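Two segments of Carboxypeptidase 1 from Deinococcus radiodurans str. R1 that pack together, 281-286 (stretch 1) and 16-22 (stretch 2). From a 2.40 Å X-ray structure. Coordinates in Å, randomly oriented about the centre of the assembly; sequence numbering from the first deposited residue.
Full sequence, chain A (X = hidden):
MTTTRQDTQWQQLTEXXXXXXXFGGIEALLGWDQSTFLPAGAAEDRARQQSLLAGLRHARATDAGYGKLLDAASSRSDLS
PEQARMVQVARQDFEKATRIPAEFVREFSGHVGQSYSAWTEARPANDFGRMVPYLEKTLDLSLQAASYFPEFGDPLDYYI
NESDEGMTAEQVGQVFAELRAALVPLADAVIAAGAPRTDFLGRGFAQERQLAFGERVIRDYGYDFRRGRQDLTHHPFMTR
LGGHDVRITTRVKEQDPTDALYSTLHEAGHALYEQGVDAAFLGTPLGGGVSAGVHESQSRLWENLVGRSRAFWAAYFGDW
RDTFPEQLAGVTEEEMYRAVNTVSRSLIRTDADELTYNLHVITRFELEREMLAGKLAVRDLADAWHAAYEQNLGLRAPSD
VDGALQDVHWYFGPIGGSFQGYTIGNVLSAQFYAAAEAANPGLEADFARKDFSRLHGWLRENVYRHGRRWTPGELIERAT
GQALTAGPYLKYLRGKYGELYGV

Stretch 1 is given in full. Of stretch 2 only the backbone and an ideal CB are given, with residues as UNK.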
# COMPACT_ATOMS: atom_id res chain seq x y z
N PHE A 281 2.52 -10.52 -22.87
CA PHE A 281 3.71 -9.72 -22.64
C PHE A 281 3.90 -9.33 -21.18
O PHE A 281 5.01 -8.95 -20.80
CB PHE A 281 3.68 -8.46 -23.50
CG PHE A 281 3.71 -8.73 -24.99
CD1 PHE A 281 4.11 -9.96 -25.47
CD2 PHE A 281 3.33 -7.76 -25.89
CE1 PHE A 281 4.14 -10.21 -26.84
CE2 PHE A 281 3.35 -8.00 -27.25
CZ PHE A 281 3.75 -9.22 -27.72
N LEU A 282 2.86 -9.44 -20.35
CA LEU A 282 3.01 -9.08 -18.95
C LEU A 282 4.08 -9.94 -18.30
O LEU A 282 4.17 -11.14 -18.56
CB LEU A 282 1.68 -9.24 -18.21
CG LEU A 282 0.46 -8.49 -18.76
CD1 LEU A 282 -0.77 -8.74 -17.88
CD2 LEU A 282 0.75 -6.99 -18.92
N GLY A 283 4.91 -9.32 -17.48
CA GLY A 283 6.00 -10.04 -16.86
C GLY A 283 7.18 -10.28 -17.78
O GLY A 283 8.09 -11.03 -17.42
N THR A 284 7.16 -9.70 -18.98
CA THR A 284 8.28 -9.78 -19.91
C THR A 284 8.78 -8.39 -20.25
O THR A 284 8.13 -7.39 -19.92
CB THR A 284 7.87 -10.52 -21.18
OG1 THR A 284 7.22 -9.61 -22.08
CG2 THR A 284 6.93 -11.68 -20.85
N PRO A 285 9.93 -8.27 -20.91
CA PRO A 285 10.43 -6.94 -21.30
C PRO A 285 9.50 -6.18 -22.24
O PRO A 285 9.71 -4.98 -22.44
CB PRO A 285 11.77 -7.25 -21.98
CG PRO A 285 12.18 -8.57 -21.42
CD PRO A 285 10.90 -9.33 -21.21
N LEU A 286 8.50 -6.83 -22.82
CA LEU A 286 7.58 -6.12 -23.69
C LEU A 286 6.34 -5.62 -22.95
O LEU A 286 5.53 -4.91 -23.55
CB LEU A 286 7.16 -7.02 -24.87
CG LEU A 286 8.24 -7.62 -25.80
CD1 LEU A 286 7.64 -8.33 -27.02
CD2 LEU A 286 9.27 -6.59 -26.23
N UNK A 16 13.41 -15.24 -15.00
CA UNK A 16 14.18 -14.06 -14.64
C UNK A 16 13.45 -12.79 -15.05
O UNK A 16 13.45 -11.80 -14.32
CB UNK A 16 15.57 -14.11 -15.29
N UNK A 17 12.82 -12.82 -16.23
CA UNK A 17 12.02 -11.67 -16.67
C UNK A 17 10.88 -11.41 -15.71
O UNK A 17 10.60 -10.26 -15.36
CB UNK A 17 11.47 -11.90 -18.08
N UNK A 18 10.18 -12.46 -15.28
CA UNK A 18 9.09 -12.27 -14.32
C UNK A 18 9.63 -11.74 -12.99
O UNK A 18 8.98 -10.92 -12.33
CB UNK A 18 8.34 -13.58 -14.10
N UNK A 19 10.82 -12.18 -12.60
CA UNK A 19 11.42 -11.69 -11.37
C UNK A 19 11.74 -10.20 -11.49
O UNK A 19 11.58 -9.44 -10.53
CB UNK A 19 12.68 -12.48 -11.04
N UNK A 20 12.21 -9.77 -12.67
CA UNK A 20 12.43 -8.35 -12.89
C UNK A 20 11.13 -7.56 -12.80
O UNK A 20 11.09 -6.49 -12.20
CB UNK A 20 13.09 -8.12 -14.25
N UNK A 21 10.07 -8.07 -13.42
CA UNK A 21 8.77 -7.41 -13.33
C UNK A 21 8.27 -7.36 -11.88
O UNK A 21 7.70 -6.36 -11.45
CB UNK A 21 7.75 -8.13 -14.21
N UNK A 22 8.49 -8.44 -11.13
CA UNK A 22 8.00 -8.49 -9.75
C UNK A 22 8.74 -7.49 -8.86
O UNK A 22 8.12 -6.78 -8.05
CB UNK A 22 8.15 -9.90 -9.19

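The backbone of stretch 2 is helical throughout, with position 20 N hydrogen-bonded to position 16 O at 2.9 Å and the same pattern repeated at the next two residues. Against it lies the type II turn from Phe281 to Thr284 and the proline that follows.

At position 16 CA-to-CB points sideways and the ideal CB has no atom of stretch 1 within 5.5 Å. Many side chains would be tolerated, polar or apolar. The residue is His16, whose NE2 is hydrogen-bonded elsewhere in the structure.

Position 17 points toward the loop. Its ideal CB lies 3.6 Å from Gly283 O, 4.1 Å from Pro285 CD and 4.2 Å from Thr284 CA. The CG and CD methylenes of Pro285 offer an apolar surface, which a leucine, methionine or aromatic residue could cover; a flat ring would suit it particularly well. It is Trp17. Pro285 lies over one face of the indole: its CG is 3.6 Å from the centroid of the five-membered ring, only 8° off the normal, a CH-pi contact, and Pro285 CD comes within 3.5 Å of Trp17 CD2.

Position 18 points sideways, with its CB 4.2 Å from Gly283 O. A medium or long side chain could turn back over the glycine, where there is no side chain to obstruct it. Stretch 1 offers backbone carbonyls here, so a polar side chain is plausible, though an apolar one could also lie over the glycine. The residue is Gln18, and its end does come nearer the loop. A CB on Gly283 would clash with the end of the Gln18 side chain, and the positive phi independently favours glycine. Gly283 O is 3.3 Å from Gln18 N, but at a poor angle, while Gln18 CA makes a CA-H...O contact of 3.5 Å to Gly283 O.

Position 19 points away, so stretch 1 sets no preference and a polar or charged residue is as acceptable as any; it is Glu19, with chi1 and chi2 both t.

Position 20 points toward the loop but its ideal CB reaches nothing within 5.5 Å, so various sizes would fit. It is Leu20; the nearest approach of its side chain is Leu20 CD1 to Pro285 CG, 6.4 Å, too far for contact.

At position 21 the CB points toward the loop and sits 3.7 Å from Gly283 CA. A small residue such as alanine or serine suits so close an approach. Ala21 places its methyl against the glycine.

Position 22 points sideways with nothing of stretch 1 near its CB, so most side chains would do. It is Asp22, whose end turns nearer the loop without touching it; both carboxylate oxygens are hydrogen-bonded elsewhere in the structure.

Stretch 2 16-22: HWQELAD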
# COMPACT_ATOMS: atom_id res chain seq x y z
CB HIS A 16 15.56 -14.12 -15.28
CG HIS A 16 16.55 -13.17 -14.69
ND1 HIS A 16 17.29 -13.47 -13.56
CD2 HIS A 16 16.95 -11.94 -15.08
CE1 HIS A 16 18.08 -12.45 -13.27
NE2 HIS A 16 17.91 -11.52 -14.19
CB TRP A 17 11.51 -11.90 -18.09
CG TRP A 17 12.57 -11.74 -19.14
CD1 TRP A 17 13.73 -11.02 -19.04
CD2 TRP A 17 12.58 -12.32 -20.45
NE1 TRP A 17 14.46 -11.11 -20.20
CE2 TRP A 17 13.77 -11.91 -21.08
CE3 TRP A 17 11.70 -13.15 -21.14
CZ2 TRP A 17 14.09 -12.30 -22.38
CZ3 TRP A 17 12.03 -13.54 -22.44
CH2 TRP A 17 13.21 -13.11 -23.04
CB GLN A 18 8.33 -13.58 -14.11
CG GLN A 18 7.10 -13.45 -13.21
CD GLN A 18 5.99 -12.61 -13.82
OE1 GLN A 18 5.73 -11.48 -13.39
NE2 GLN A 18 5.32 -13.17 -14.83
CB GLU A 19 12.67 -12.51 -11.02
CG GLU A 19 13.27 -12.22 -9.64
CD GLU A 19 14.44 -13.12 -9.28
OE1 GLU A 19 15.36 -12.66 -8.56
OE2 GLU A 19 14.45 -14.30 -9.70
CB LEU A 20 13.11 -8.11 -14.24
CG LEU A 20 14.55 -8.63 -14.34
CD1 LEU A 20 15.14 -8.39 -15.73
CD2 LEU A 20 15.43 -7.98 -13.26
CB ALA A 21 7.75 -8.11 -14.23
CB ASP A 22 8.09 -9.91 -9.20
CG ASP A 22 7.12 -10.87 -9.89
OD1 ASP A 22 6.19 -10.38 -10.56
OD2 ASP A 22 7.28 -12.10 -9.75
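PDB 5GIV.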